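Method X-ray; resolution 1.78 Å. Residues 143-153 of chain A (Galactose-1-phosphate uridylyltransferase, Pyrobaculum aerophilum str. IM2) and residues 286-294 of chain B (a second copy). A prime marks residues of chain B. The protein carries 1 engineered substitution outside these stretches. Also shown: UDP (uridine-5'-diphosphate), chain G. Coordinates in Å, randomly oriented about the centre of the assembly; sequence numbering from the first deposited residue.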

# COMPACT_ATOMS: atom_id res chain seq x y z
N ILE A 143 -5.53 17.36 -4.96
CA ILE A 143 -4.13 17.84 -4.89
C ILE A 143 -3.71 17.98 -3.42
O ILE A 143 -4.44 18.64 -2.66
CB ILE A 143 -3.99 19.19 -5.61
CG1 ILE A 143 -4.33 19.11 -7.11
CG2 ILE A 143 -2.56 19.70 -5.40
CD1 ILE A 143 -4.76 20.43 -7.71
N TYR A 144 -2.55 17.44 -3.05
CA TYR A 144 -1.89 17.79 -1.79
C TYR A 144 -0.64 18.57 -2.18
O TYR A 144 0.18 18.04 -2.96
CB TYR A 144 -1.48 16.58 -0.97
CG TYR A 144 -2.55 15.67 -0.42
CD1 TYR A 144 -3.88 16.05 -0.26
CD2 TYR A 144 -2.19 14.38 -0.02
CE1 TYR A 144 -4.82 15.19 0.27
CE2 TYR A 144 -3.12 13.52 0.53
CZ TYR A 144 -4.44 13.92 0.68
OH TYR A 144 -5.38 13.09 1.19
N ILE A 145 -0.52 19.78 -1.68
CA ILE A 145 0.73 20.57 -1.76
C ILE A 145 1.40 20.36 -0.40
O ILE A 145 0.82 20.75 0.61
CB ILE A 145 0.41 22.05 -2.06
CG1 ILE A 145 -0.31 22.17 -3.41
CG2 ILE A 145 1.68 22.85 -2.08
CD1 ILE A 145 -0.80 23.53 -3.78
N LEU A 146 2.54 19.70 -0.41
CA LEU A 146 3.15 19.15 0.81
C LEU A 146 4.50 19.77 1.12
O LEU A 146 5.26 20.13 0.20
CB LEU A 146 3.33 17.65 0.61
CG LEU A 146 2.06 16.84 0.36
CD1 LEU A 146 2.45 15.52 -0.29
CD2 LEU A 146 1.30 16.67 1.64
N PRO A 147 4.89 19.74 2.40
CA PRO A 147 6.21 20.18 2.82
C PRO A 147 7.30 19.10 2.72
O PRO A 147 8.42 19.41 3.10
CB PRO A 147 5.98 20.56 4.29
CG PRO A 147 4.95 19.54 4.74
CD PRO A 147 4.06 19.31 3.54
N VAL A 148 6.93 17.89 2.28
CA VAL A 148 7.79 16.68 2.20
C VAL A 148 7.55 16.08 0.83
O VAL A 148 6.47 16.29 0.23
CB VAL A 148 7.48 15.65 3.31
CG1 VAL A 148 7.93 16.11 4.67
CG2 VAL A 148 6.02 15.30 3.31
N VAL A 149 8.51 15.32 0.36
CA VAL A 149 8.36 14.51 -0.87
C VAL A 149 7.70 13.20 -0.47
O VAL A 149 8.11 12.52 0.48
CB VAL A 149 9.70 14.26 -1.55
CG1 VAL A 149 9.55 13.36 -2.75
CG2 VAL A 149 10.37 15.57 -1.93
N PRO A 150 6.62 12.82 -1.14
CA PRO A 150 6.02 11.52 -0.83
C PRO A 150 7.01 10.35 -0.90
O PRO A 150 7.81 10.28 -1.85
CB PRO A 150 4.99 11.39 -1.94
CG PRO A 150 4.60 12.81 -2.28
CD PRO A 150 5.91 13.58 -2.18
N PRO A 151 7.03 9.44 0.11
CA PRO A 151 8.06 8.40 0.17
C PRO A 151 8.21 7.56 -1.11
O PRO A 151 9.35 7.27 -1.47
CB PRO A 151 7.69 7.55 1.39
CG PRO A 151 7.05 8.59 2.30
CD PRO A 151 6.24 9.47 1.36
N ARG A 152 7.11 7.22 -1.79
CA ARG A 152 7.22 6.35 -2.98
C ARG A 152 7.95 7.12 -4.09
O ARG A 152 8.81 6.57 -4.76
CB ARG A 152 5.85 5.89 -3.46
CG ARG A 152 5.90 5.09 -4.76
CD ARG A 152 4.64 4.35 -5.20
NE ARG A 152 4.45 3.33 -4.22
CZ ARG A 152 5.08 2.19 -4.22
NH1 ARG A 152 5.84 1.83 -5.22
NH2 ARG A 152 4.87 1.35 -3.22
N VAL A 153 7.67 8.42 -4.19
CA VAL A 153 8.34 9.28 -5.21
C VAL A 153 9.79 9.51 -4.78
O VAL A 153 10.64 9.42 -5.67
CB VAL A 153 7.58 10.59 -5.47
CG1 VAL A 153 8.36 11.48 -6.46
CG2 VAL A 153 6.16 10.26 -5.97
N1 UDP G . -14.62 16.62 0.62
C2 UDP G . -14.72 18.02 0.75
N3 UDP G . -15.86 18.59 1.13
C4 UDP G . -16.89 17.84 1.43
C5 UDP G . -16.84 16.48 1.36
C6 UDP G . -15.67 15.90 0.95
O2 UDP G . -13.83 18.76 0.48
O4 UDP G . -17.94 18.37 1.78
C1' UDP G . -13.40 15.93 0.27
C2' UDP G . -13.14 15.13 1.54
O2' UDP G . -12.81 15.83 2.72
C3' UDP G . -12.05 14.19 1.13
C4' UDP G . -12.45 13.85 -0.24
O4' UDP G . -13.45 14.80 -0.60
O3' UDP G . -10.77 14.72 1.19
C5' UDP G . -12.84 12.41 0.04
O5' UDP G . -11.71 11.62 0.48
PA UDP G . -10.86 11.50 1.89
O1A UDP G . -11.72 11.66 3.12
O2A UDP G . -10.36 10.09 1.87
O3A UDP G . -9.65 12.59 1.77
PB UDP G . -8.67 13.26 2.77
O1B UDP G . -9.58 13.94 3.58
O2B UDP G . -7.74 14.10 2.00
O3B UDP G . -8.03 12.23 3.50
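Chain B, residues 286-294: ELGASLFTL

Chain B approaches chain A as a bent segment: a weakly bonded helical turn, about Glu286′ to Ala289′, breaks at Ser290′, whose positive phi (53°) redirects the chain into an extended strand running to Leu294′. This strand runs almost perpendicular to strand 143-146, at 98° between their N-to-C directions, with the axes no closer than 12.1 Å, so side chains rather than paired backbones fill the space between them. The backbones come closest instead at the start of the chain A helix, where the CA atoms of Arg152 and Ala289′ lie 4.9 Å apart.

Here a hydrogen bond between the backbones forms: Arg152 N donates to Ala289′ O at 3.1 Å and 171°, nearly linear. The Arg152 side chain, t at chi1 and chi2 and then turning at chi3 (m), follows the preceding turn of chain B, placing NE 3.2 Å from Leu287′ O and CD 3.4 Å from Gly288′ O.

Apolar packing centres on Leu291′. Its CD1 lies 3.6 Å from Leu146 CD1 and 4.0 Å from Tyr144 CD2, at the tyrosine ring edge, while its CD2 is 4.2 Å from Pro151 CD. Beside it, Pro150 CB meets Ala289′ CB at 3.9 Å. Pro151 CD also lies 3.4 Å from Ser290′ O, a carbonyl oxygen buried by the contact that has no polar partner in the model.

Tyr144 OH donates a hydrogen bond to UDP O2B (2.7 Å), linking this packing to the bound nucleotide.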

# COMPACT_ATOMS: atom_id res chain seq x y z
N GLU B 286 -1.96 6.18 -0.36
CA GLU B 286 -1.19 5.09 0.26
C GLU B 286 -0.45 4.29 -0.82
O GLU B 286 0.72 4.03 -0.63
CB GLU B 286 -2.13 4.16 1.04
CG GLU B 286 -2.87 4.93 2.16
CD GLU B 286 -4.14 5.68 1.77
OE1 GLU B 286 -4.57 5.66 0.58
OE2 GLU B 286 -4.78 6.30 2.67
N LEU B 287 -1.15 3.82 -1.82
CA LEU B 287 -0.59 2.91 -2.85
C LEU B 287 0.21 3.75 -3.87
O LEU B 287 1.29 3.27 -4.32
CB LEU B 287 -1.67 2.15 -3.58
CG LEU B 287 -2.57 1.29 -2.68
CD1 LEU B 287 -3.53 0.48 -3.51
CD2 LEU B 287 -1.71 0.42 -1.78
N GLY B 288 -0.31 4.92 -4.19
CA GLY B 288 0.32 5.85 -5.18
C GLY B 288 1.54 6.55 -4.63
O GLY B 288 2.48 6.92 -5.45
N ALA B 289 1.56 6.92 -3.34
CA ALA B 289 2.56 7.89 -2.84
C ALA B 289 3.27 7.41 -1.56
O ALA B 289 4.19 8.06 -1.09
CB ALA B 289 1.89 9.20 -2.67
N SER B 290 2.81 6.29 -0.98
CA SER B 290 3.27 5.86 0.38
C SER B 290 3.08 7.00 1.36
O SER B 290 3.93 7.16 2.28
CB SER B 290 4.68 5.29 0.45
OG SER B 290 4.78 4.20 -0.42
N LEU B 291 1.95 7.70 1.25
CA LEU B 291 1.49 8.72 2.20
C LEU B 291 0.25 8.22 2.94
O LEU B 291 -0.65 7.70 2.30
CB LEU B 291 0.99 9.97 1.48
CG LEU B 291 1.96 11.09 1.21
CD1 LEU B 291 1.16 12.25 0.64
CD2 LEU B 291 2.78 11.53 2.41
N PHE B 292 0.19 8.43 4.27
CA PHE B 292 -0.88 7.86 5.12
C PHE B 292 -1.52 9.00 5.91
O PHE B 292 -0.84 10.00 6.17
CB PHE B 292 -0.23 6.80 6.02
CG PHE B 292 0.50 5.77 5.22
CD1 PHE B 292 -0.18 4.67 4.71
CD2 PHE B 292 1.87 5.87 5.01
CE1 PHE B 292 0.48 3.68 3.98
CE2 PHE B 292 2.54 4.89 4.27
CZ PHE B 292 1.84 3.80 3.76
N THR B 293 -2.81 8.88 6.19
CA THR B 293 -3.62 9.88 6.90
C THR B 293 -4.35 9.20 8.07
O THR B 293 -4.85 8.09 7.88
CB THR B 293 -4.59 10.58 5.94
OG1 THR B 293 -5.56 9.68 5.42
CG2 THR B 293 -3.85 11.13 4.73
N LEU B 294 -4.44 9.88 9.21
CA LEU B 294 -5.19 9.41 10.40
C LEU B 294 -6.15 10.51 10.77
O LEU B 294 -5.70 11.67 10.81
CB LEU B 294 -4.22 9.17 11.55
CG LEU B 294 -3.44 7.87 11.58
CD1 LEU B 294 -2.69 7.77 12.89
CD2 LEU B 294 -4.36 6.67 11.36